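Local atomic coordinates of N-alpha-acetyltransferase 30 (Saccharomyces cerevisiae, PDB entry 6YGA), a protein that catalyses, as the catalytic subunit of the NatC complex, transfer of acetyl from acetyl-CoA to the N-terminal methionine of proteins such as the L-A virus GAG protein. Residues S18-I23 / P61-V66; R37-N41 / V66-D70; C112-L117 / K153-T159. All coordinates share one frame; numbering follows the deposited sequence.

Interaction 1: residues S18-I23 / P61-V66; sequences SIKKLI and PIGCIV
Leu22 drives its CD1 methyl into the corner where the chain turns at Ile62: CD1 lies against the main chain there, 3.3 Å from the backbone O of Pro61 and 3.5 Å from the backbone N of Gly63, with its CD2 branch more loosely placed against the same carbonyl. One helical turn earlier, Ser18 lays its CB against the Pro61 ring, 3.5 Å from CD, a close fit that a small residue permits. The SG of Cys64 touches two isoleucines, being 3.7 Å from Ile19 CG2 and also 3.7 Å from Ile23 CG1. A chi1 of 68°, which sets SG between the backbone N and carbonyl carbon of Cys64, brings the sulfur up against both. Farther along the strand, Ile23 stretches CD1 to within 3.7 Å of Val66 CG2, the two side chains lying oblique to each other.

These contacts put helix 13-26 across the central sheet of the GNAT fold. Helical segment 18-23 crosses strand segment 63-66 at 94°, the axes approaching to 8.6 Å. Ile62 and Gly63 both face Ala50 of the neighbouring strand and so form a classic beta bulge.

No hydrogen bond joins the two segments, and aliphatic side chains suit such a surface. The one hydroxyl, Ser18 OG, instead bonds to Glu14 O within its own helix. Behind the first shell, Ile19 also rests on Ile49, and Met83 of strand 76-86 backs both Ile23 and Val66. On the far side of the helix, Lys20 forms a salt bridge with Glu56 of the N-alpha-acetyltransferase 35 chain.

Interaction 2: residues R37-N41 / V66-D70; sequences RYFLN and VCKMD. With EDO (1,2-ethanediol), chain J.
Phe39 sits over the strand with its CB 3.5 Å from Val66 CG1, and here the packing is tight: the same methyl also meets Leu40 CD1 at 3.7 Å, so one methyl serves two neighbouring side chains of helix 33-40. The Phe39 ring continues along the strand, its edge near Cys67 O and its CE1 3.7 Å from Lys68 CB. One face of that ring is met by Tyr38, whose CD2 stands 3.7 Å above the plane, offset toward the rim. Tyr38 is buried too, its OH 3.3 Å from Lys68 CD, a touch on the aliphatic chain rather than on the ammonium.

The contact thins only at the charged end of Lys68 and at Asp70, both partly exposed. Lys68 runs extended until its last torsion, chi4 67°, bends NZ to Asp70. There NZ makes a salt bridge of 2.9 Å with OD2, reached on the anti side and 30° out of the carboxylate plane. At this open end a 1,2-ethanediol, probably from the crystallisation liquor, donates a hydrogen bond from O1 to Met69 O (3.2 Å).

With no hydrogen bond between the segments and the Lys68 charge paired on its own strand, the two meet mainly through van der Waals packing.

Interaction 3: residues C112-L117 / K153-T159; sequences CDEIML and KLILPLT
Leu117 and Leu154 meet methyl to methyl, CD1 to CD1 at 3.7 Å, and so open an apolar row on one face of this strand pair. Leu117 reaches over because its CG is placed between backbone N and carbonyl carbon (chi1 68°). Along the row Ile115 lies beside Leu156, then sets CG1 3.8 Å from Leu158 CD1. Phe135 covers Leu117, Leu154 and Leu156, while helix 95-109 packs on Ile115 and Leu156; branched aliphatic residues suit such a buried face.

On the other face the selenomethionine Met116 bends at chi2 and chi3. Its CG comes 3.8 Å from CE of the extended Lys153, the aliphatic part of that lysine giving the contact, and 4.0 Å from Ile155 CG1. Glu114, farther along this face, turns its carboxylate to salt bridges with Arg76 and Arg78.

Between the faces run the backbone bonds: Ile115 with Leu156 and Leu117 with Leu154 are hydrogen-bonded pairs, each joined in both directions, as by Leu156 N to Ile115 O at 2.9 Å.

The polar edge lies at Asp113. Its backbone O accepts two N-H groups from one face of its plane, Leu158 N at 2.9 Å, standing well above the plane (40°), and a longer one from Thr159 N. Its OD1 takes the hydroxyl of Thr159 OG1 at 2.7 Å, while OD2 is held by Leu77 N. Outside this chain, Ser579 of N-alpha-acetyltransferase 35 bonds to Pro157 O.

Such antiparallel pairing, with the C-terminal strand 151-157 inserted between strands 114-120 and 136-141, is characteristic of the C-terminal half of the GNAT fold.

Interactions 1 and 2 share Val66 and lie end to end on strand 61-72, their centres 14 Å apart; one receives helix 13-26, the other helix 33-40, on the same face of the sheet. Met69 turns to the opposite face and meets interaction 3, its CE 3.5 Å from Cys112 SG, although those two centres are 16 Å apart. Interactions 1 and 3 are farther separated, 23 Å between centres and about 8 Å at the nearest atoms. In GNAT enzymes acetyl-CoA binds where the strands equivalent to 76-86 and 114-120 part, here probably beyond the still paired start of 114-120 at interaction 3. Interactions 1 and 2 lie one strand farther away, across strand 76-86. This apo complex holds no cofactor.

Interaction 1: residues S18-I23 / P61-V66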
loop_
_atom_site.group_PDB
_atom_site.type_symbol
_atom_site.label_atom_id
_atom_site.label_comp_id
_atom_site.label_asym_id
_atom_site.label_seq_id
_atom_site.Cartn_x
_atom_site.Cartn_y
_atom_site.Cartn_z
ATOM N N SER A 18 -4.765 -34.820 4.227
ATOM C CA SER A 18 -6.100 -34.397 3.817
ATOM C C SER A 18 -6.303 -32.906 4.055
ATOM O O SER A 18 -6.986 -32.232 3.273
ATOM C CB SER A 18 -7.156 -35.207 4.565
ATOM O OG SER A 18 -6.831 -36.587 4.592
ATOM N N ILE A 19 -5.726 -32.377 5.136
ATOM C CA ILE A 19 -5.815 -30.945 5.415
ATOM C C ILE A 19 -5.108 -30.147 4.329
ATOM O O ILE A 19 -5.601 -29.105 3.881
ATOM C CB ILE A 19 -5.235 -30.644 6.808
ATOM C CG1 ILE A 19 -6.064 -31.332 7.895
ATOM C CG2 ILE A 19 -5.153 -29.143 7.051
ATOM C CD1 ILE A 19 -5.429 -31.292 9.266
ATOM N N LYS A 20 -3.943 -30.625 3.887
ATOM C CA LYS A 20 -3.209 -29.936 2.831
ATOM C C LYS A 20 -4.014 -29.884 1.539
ATOM O O LYS A 20 -4.030 -28.857 0.852
ATOM C CB LYS A 20 -1.857 -30.617 2.604
ATOM C CG LYS A 20 -1.215 -30.289 1.265
ATOM C CD LYS A 20 0.300 -30.287 1.348
ATOM C CE LYS A 20 0.904 -29.793 0.046
ATOM N NZ LYS A 20 2.335 -29.416 0.200
ATOM N N LYS A 21 -4.702 -30.976 1.198
ATOM C CA LYS A 21 -5.490 -30.999 -0.032
ATOM C C LYS A 21 -6.635 -29.994 0.024
ATOM O O LYS A 21 -6.905 -29.296 -0.960
ATOM C CB LYS A 21 -6.029 -32.405 -0.283
ATOM C CG LYS A 21 -6.602 -32.604 -1.676
ATOM C CD LYS A 21 -5.510 -32.507 -2.734
ATOM C CE LYS A 21 -6.027 -32.910 -4.108
ATOM N NZ LYS A 21 -4.933 -33.029 -5.115
ATOM N N LEU A 22 -7.319 -29.908 1.166
ATOM C CA LEU A 22 -8.420 -28.959 1.307
ATOM C C LEU A 22 -7.940 -27.525 1.126
ATOM O O LEU A 22 -8.505 -26.762 0.335
ATOM C CB LEU A 22 -9.080 -29.124 2.674
ATOM C CG LEU A 22 -10.107 -30.235 2.874
ATOM C CD1 LEU A 22 -10.614 -30.222 4.308
ATOM C CD2 LEU A 22 -11.255 -30.066 1.899
ATOM N N ILE A 23 -6.896 -27.140 1.862
ATOM C CA ILE A 23 -6.444 -25.752 1.854
ATOM C C ILE A 23 -5.873 -25.375 0.491
ATOM O O ILE A 23 -6.071 -24.254 0.013
ATOM C CB ILE A 23 -5.431 -25.527 2.993
ATOM C CG1 ILE A 23 -6.119 -25.678 4.353
ATOM C CG2 ILE A 23 -4.771 -24.162 2.877
ATOM C CD1 ILE A 23 -5.178 -25.631 5.537
ATOM N N PRO A 61 -11.510 -35.239 6.319
ATOM C CA PRO A 61 -11.852 -33.847 6.637
ATOM C C PRO A 61 -12.513 -33.157 5.453
ATOM O O PRO A 61 -11.990 -33.167 4.337
ATOM C CB PRO A 61 -10.496 -33.217 6.976
ATOM C CG PRO A 61 -9.599 -34.365 7.305
ATOM C CD PRO A 61 -10.062 -35.481 6.420
ATOM N N ILE A 62 -13.675 -32.548 5.711
ATOM C CA ILE A 62 -14.353 -31.706 4.727
ATOM C C ILE A 62 -14.186 -30.224 5.029
ATOM O O ILE A 62 -14.606 -29.382 4.219
ATOM C CB ILE A 62 -15.853 -32.061 4.618
ATOM C CG1 ILE A 62 -16.504 -32.155 6.003
ATOM C CG2 ILE A 62 -16.026 -33.372 3.878
ATOM C CD1 ILE A 62 -17.108 -30.857 6.512
ATOM N N GLY A 63 -13.595 -29.882 6.166
ATOM C CA GLY A 63 -13.284 -28.506 6.494
ATOM C C GLY A 63 -12.245 -28.479 7.588
ATOM O O GLY A 63 -12.122 -29.424 8.374
ATOM N N CYS A 64 -11.487 -27.387 7.634
ATOM C CA CYS A 64 -10.443 -27.278 8.642
ATOM C C CYS A 64 -10.097 -25.817 8.875
ATOM O O CYS A 64 -10.351 -24.950 8.034
ATOM C CB CYS A 64 -9.189 -28.054 8.234
ATOM S SG CYS A 64 -8.327 -27.346 6.820
ATOM N N ILE A 65 -9.493 -25.565 10.032
ATOM C CA ILE A 65 -8.977 -24.249 10.382
ATOM C C ILE A 65 -7.616 -24.447 11.035
ATOM O O ILE A 65 -7.424 -25.379 11.823
ATOM C CB ILE A 65 -9.961 -23.481 11.294
ATOM C CG1 ILE A 65 -9.477 -22.054 11.548
ATOM C CG2 ILE A 65 -10.206 -24.225 12.607
ATOM C CD1 ILE A 65 -10.500 -21.204 12.276
ATOM N N VAL A 66 -6.659 -23.598 10.674
ATOM C CA VAL A 66 -5.279 -23.710 11.135
ATOM C C VAL A 66 -4.907 -22.400 11.814
ATOM O O VAL A 66 -5.035 -21.327 11.210
ATOM C CB VAL A 66 -4.320 -24.024 9.979
ATOM C CG1 VAL A 66 -2.923 -24.247 10.508
ATOM C CG2 VAL A 66 -4.796 -25.242 9.205
#

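Interaction 2: residues R37-N41 / V66-D70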
loop_
_atom_site.group_PDB
_atom_site.type_symbol
_atom_site.label_atom_id
_atom_site.label_comp_id
_atom_site.label_asym_id
_atom_site.label_seq_id
_atom_site.Cartn_x
_atom_site.Cartn_y
_atom_site.Cartn_z
ATOM N N ARG A 37 3.920 -27.547 8.349
ATOM C CA ARG A 37 4.647 -28.088 9.489
ATOM C C ARG A 37 4.975 -27.002 10.505
ATOM O O ARG A 37 5.104 -27.292 11.699
ATOM C CB ARG A 37 5.914 -28.784 9.002
ATOM C CG ARG A 37 6.349 -29.922 9.885
ATOM C CD ARG A 37 6.876 -31.091 9.078
ATOM N NE ARG A 37 5.809 -31.892 8.485
ATOM C CZ ARG A 37 5.175 -32.874 9.118
ATOM N NH1 ARG A 37 5.491 -33.171 10.371
ATOM N NH2 ARG A 37 4.221 -33.558 8.500
ATOM N N TYR A 38 5.106 -25.752 10.053
ATOM C CA TYR A 38 5.308 -24.642 10.978
ATOM C C TYR A 38 4.096 -24.452 11.881
ATOM O O TYR A 38 4.238 -24.172 13.076
ATOM C CB TYR A 38 5.606 -23.364 10.193
ATOM C CG TYR A 38 5.334 -22.077 10.944
ATOM C CD1 TYR A 38 6.218 -21.610 11.906
ATOM C CD2 TYR A 38 4.198 -21.322 10.676
ATOM C CE1 TYR A 38 5.977 -20.432 12.587
ATOM C CE2 TYR A 38 3.947 -20.144 11.351
ATOM C CZ TYR A 38 4.839 -19.703 12.304
ATOM O OH TYR A 38 4.589 -18.530 12.976
ATOM N N PHE A 39 2.893 -24.607 11.326
ATOM C CA PHE A 39 1.676 -24.472 12.117
ATOM C C PHE A 39 1.405 -25.718 12.954
ATOM O O PHE A 39 1.257 -25.633 14.177
ATOM C CB PHE A 39 0.481 -24.189 11.202
ATOM C CG PHE A 39 0.315 -22.739 10.831
ATOM C CD1 PHE A 39 -0.325 -21.862 11.691
ATOM C CD2 PHE A 39 0.772 -22.258 9.612
ATOM C CE1 PHE A 39 -0.491 -20.531 11.355
ATOM C CE2 PHE A 39 0.610 -20.925 9.268
ATOM C CZ PHE A 39 -0.022 -20.061 10.143
ATOM N N LEU A 40 1.344 -26.886 12.312
ATOM C CA LEU A 40 0.758 -28.058 12.954
ATOM C C LEU A 40 1.689 -28.711 13.967
ATOM O O LEU A 40 1.216 -29.273 14.960
ATOM C CB LEU A 40 0.337 -29.079 11.893
ATOM C CG LEU A 40 -1.066 -28.933 11.291
ATOM C CD1 LEU A 40 -1.272 -27.592 10.592
ATOM C CD2 LEU A 40 -1.349 -30.086 10.338
ATOM N N ASN A 41 3.000 -28.663 13.739
ATOM C CA ASN A 41 3.922 -29.273 14.688
ATOM C C ASN A 41 4.120 -28.417 15.931
ATOM O O ASN A 41 4.286 -28.957 17.031
ATOM C CB ASN A 41 5.261 -29.551 14.006
ATOM C CG ASN A 41 5.214 -30.784 13.131
ATOM O OD1 ASN A 41 4.399 -30.874 12.210
ATOM N ND2 ASN A 41 6.084 -31.744 13.413
ATOM N N VAL A 66 -6.659 -23.598 10.674
ATOM C CA VAL A 66 -5.279 -23.710 11.135
ATOM C C VAL A 66 -4.907 -22.400 11.814
ATOM O O VAL A 66 -5.035 -21.327 11.210
ATOM C CB VAL A 66 -4.320 -24.024 9.979
ATOM C CG1 VAL A 66 -2.923 -24.247 10.508
ATOM C CG2 VAL A 66 -4.796 -25.242 9.205
ATOM N N CYS A 67 -4.448 -22.483 13.061
ATOM C CA CYS A 67 -4.200 -21.301 13.873
ATOM C C CYS A 67 -2.855 -21.404 14.579
ATOM O O CYS A 67 -2.297 -22.489 14.754
ATOM C CB CYS A 67 -5.313 -21.097 14.911
ATOM S SG CYS A 67 -6.963 -21.019 14.187
ATOM N N LYS A 68 -2.343 -20.242 14.982
ATOM C CA LYS A 68 -1.152 -20.136 15.812
ATOM C C LYS A 68 -1.391 -19.051 16.853
ATOM O O LYS A 68 -2.347 -18.276 16.768
ATOM C CB LYS A 68 0.096 -19.803 14.983
ATOM C CG LYS A 68 0.241 -18.321 14.684
ATOM C CD LYS A 68 1.455 -18.018 13.825
ATOM C CE LYS A 68 1.771 -16.527 13.828
ATOM N NZ LYS A 68 2.219 -16.059 15.172
HETATM N N MSE A 69 -0.514 -19.004 17.850
HETATM C CA MSE A 69 -0.520 -17.901 18.804
HETATM C C MSE A 69 0.895 -17.581 19.268
HETATM O O MSE A 69 1.725 -18.470 19.452
HETATM C CB MSE A 69 -1.418 -18.211 20.003
HETATM C CG MSE A 69 -0.961 -19.369 20.864
HETATM SE SE MSE A 69 -2.331 -19.885 22.149
HETATM C CE MSE A 69 -1.989 -18.568 23.543
ATOM N N ASP A 70 1.168 -16.293 19.442
ATOM C CA ASP A 70 2.475 -15.818 19.858
ATOM C C ASP A 70 2.273 -14.553 20.674
ATOM O O ASP A 70 1.261 -13.865 20.500
ATOM C CB ASP A 70 3.384 -15.529 18.651
ATOM C CG ASP A 70 4.161 -16.751 18.197
ATOM O OD1 ASP A 70 4.590 -17.539 19.065
ATOM O OD2 ASP A 70 4.349 -16.920 16.973
HETATM C C1 EDO J . 1.766 -18.748 23.431
HETATM O O1 EDO J . 2.841 -18.616 22.494
HETATM C C2 EDO J . 2.301 -19.172 24.794
HETATM O O2 EDO J . 3.178 -18.167 25.317
#

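Interaction 3: residues C112-L117 / K153-T159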
loop_
_atom_site.group_PDB
_atom_site.type_symbol
_atom_site.label_atom_id
_atom_site.label_comp_id
_atom_site.label_asym_id
_atom_site.label_seq_id
_atom_site.Cartn_x
_atom_site.Cartn_y
_atom_site.Cartn_z
ATOM N N CYS A 112 -5.436 -16.156 25.085
ATOM C CA CYS A 112 -5.174 -15.162 24.052
ATOM C C CYS A 112 -5.905 -13.871 24.394
ATOM O O CYS A 112 -7.053 -13.888 24.844
ATOM C CB CYS A 112 -5.619 -15.673 22.679
ATOM S SG CYS A 112 -4.418 -16.737 21.841
ATOM N N ASP A 113 -5.215 -12.748 24.218
ATOM C CA ASP A 113 -5.823 -11.447 24.447
ATOM C C ASP A 113 -6.566 -10.927 23.228
ATOM O O ASP A 113 -7.421 -10.046 23.370
ATOM C CB ASP A 113 -4.754 -10.434 24.863
ATOM C CG ASP A 113 -4.091 -10.795 26.178
ATOM O OD1 ASP A 113 -4.812 -10.936 27.187
ATOM O OD2 ASP A 113 -2.853 -10.946 26.203
ATOM N N GLU A 114 -6.270 -11.457 22.044
ATOM C CA GLU A 114 -6.880 -10.982 20.812
ATOM C C GLU A 114 -6.666 -12.024 19.726
ATOM O O GLU A 114 -5.755 -12.853 19.801
ATOM C CB GLU A 114 -6.297 -9.631 20.388
ATOM C CG GLU A 114 -4.813 -9.685 20.077
ATOM C CD GLU A 114 -4.137 -8.336 20.202
ATOM O OE1 GLU A 114 -4.659 -7.476 20.940
ATOM O OE2 GLU A 114 -3.081 -8.137 19.564
ATOM N N ILE A 115 -7.524 -11.970 18.711
ATOM C CA ILE A 115 -7.435 -12.834 17.542
ATOM C C ILE A 115 -7.242 -11.947 16.322
ATOM O O ILE A 115 -7.960 -10.955 16.153
ATOM C CB ILE A 115 -8.692 -13.708 17.389
ATOM C CG1 ILE A 115 -9.026 -14.388 18.715
ATOM C CG2 ILE A 115 -8.482 -14.757 16.307
ATOM C CD1 ILE A 115 -7.977 -15.380 19.164
HETATM N N MSE A 116 -6.280 -12.303 15.476
HETATM C CA MSE A 116 -5.996 -11.507 14.287
HETATM C C MSE A 116 -6.015 -12.362 13.022
HETATM O O MSE A 116 -5.563 -13.506 13.028
HETATM C CB MSE A 116 -4.642 -10.806 14.431
HETATM C CG MSE A 116 -4.353 -9.748 13.374
HETATM SE SE MSE A 116 -3.565 -10.462 11.738
HETATM C CE MSE A 116 -1.713 -10.589 12.329
ATOM N N LEU A 117 -6.547 -11.795 11.941
ATOM C CA LEU A 117 -6.544 -12.453 10.644
ATOM C C LEU A 117 -6.492 -11.390 9.558
ATOM O O LEU A 117 -6.785 -10.214 9.795
ATOM C CB LEU A 117 -7.773 -13.356 10.460
ATOM C CG LEU A 117 -9.138 -12.664 10.344
ATOM C CD1 LEU A 117 -9.568 -12.521 8.890
ATOM C CD2 LEU A 117 -10.201 -13.399 11.149
ATOM N N LYS A 153 -7.071 -5.959 7.841
ATOM C CA LYS A 153 -6.573 -6.614 9.040
ATOM C C LYS A 153 -7.689 -6.596 10.075
ATOM O O LYS A 153 -8.104 -5.522 10.522
ATOM C CB LYS A 153 -5.327 -5.904 9.568
ATOM C CG LYS A 153 -4.651 -6.589 10.738
ATOM C CD LYS A 153 -3.395 -5.841 11.149
ATOM C CE LYS A 153 -2.499 -6.707 12.010
ATOM N NZ LYS A 153 -1.145 -6.106 12.160
ATOM N N LEU A 154 -8.187 -7.776 10.435
ATOM C CA LEU A 154 -9.293 -7.907 11.374
ATOM C C LEU A 154 -8.768 -8.347 12.732
ATOM O O LEU A 154 -7.910 -9.229 12.819
ATOM C CB LEU A 154 -10.327 -8.916 10.873
ATOM C CG LEU A 154 -10.920 -8.644 9.492
ATOM C CD1 LEU A 154 -11.942 -9.705 9.105
ATOM C CD2 LEU A 154 -11.543 -7.266 9.460
ATOM N N ILE A 155 -9.296 -7.729 13.789
ATOM C CA ILE A 155 -8.898 -8.016 15.162
ATOM C C ILE A 155 -10.146 -8.145 16.025
ATOM O O ILE A 155 -11.058 -7.313 15.944
ATOM C CB ILE A 155 -7.965 -6.927 15.725
ATOM C CG1 ILE A 155 -6.667 -6.870 14.920
ATOM C CG2 ILE A 155 -7.668 -7.185 17.196
ATOM C CD1 ILE A 155 -5.635 -5.956 15.513
ATOM N N LEU A 156 -10.185 -9.192 16.837
ATOM C CA LEU A 156 -11.254 -9.417 17.807
ATOM C C LEU A 156 -10.648 -9.374 19.199
ATOM O O LEU A 156 -9.858 -10.269 19.559
ATOM C CB LEU A 156 -11.945 -10.757 17.564
ATOM C CG LEU A 156 -12.949 -11.224 18.619
ATOM C CD1 LEU A 156 -14.208 -10.371 18.570
ATOM C CD2 LEU A 156 -13.281 -12.701 18.435
ATOM N N PRO A 157 -10.975 -8.369 20.010
ATOM C CA PRO A 157 -10.356 -8.247 21.336
ATOM C C PRO A 157 -11.064 -9.130 22.358
ATOM O O PRO A 157 -12.295 -9.128 22.463
ATOM C CB PRO A 157 -10.525 -6.761 21.663
ATOM C CG PRO A 157 -11.785 -6.391 20.970
ATOM C CD PRO A 157 -11.887 -7.250 19.723
ATOM N N LEU A 158 -10.276 -9.889 23.115
ATOM C CA LEU A 158 -10.823 -10.813 24.097
ATOM C C LEU A 158 -10.630 -10.338 25.525
ATOM O O LEU A 158 -11.453 -10.658 26.389
ATOM C CB LEU A 158 -10.189 -12.199 23.928
ATOM C CG LEU A 158 -10.325 -12.831 22.537
ATOM C CD1 LEU A 158 -9.568 -14.143 22.464
ATOM C CD2 LEU A 158 -11.786 -13.034 22.174
ATOM N N THR A 159 -9.575 -9.569 25.777
ATOM C CA THR A 159 -9.342 -8.971 27.084
ATOM C C THR A 159 -9.069 -7.469 26.985
ATOM O O THR A 159 -8.608 -6.971 25.942
ATOM C CB THR A 159 -8.155 -9.637 27.812
ATOM O OG1 THR A 159 -6.935 -9.302 27.143
ATOM C CG2 THR A 159 -8.302 -11.167 27.836
ATOM O OXT THR A 159 -9.300 -6.753 27.974
#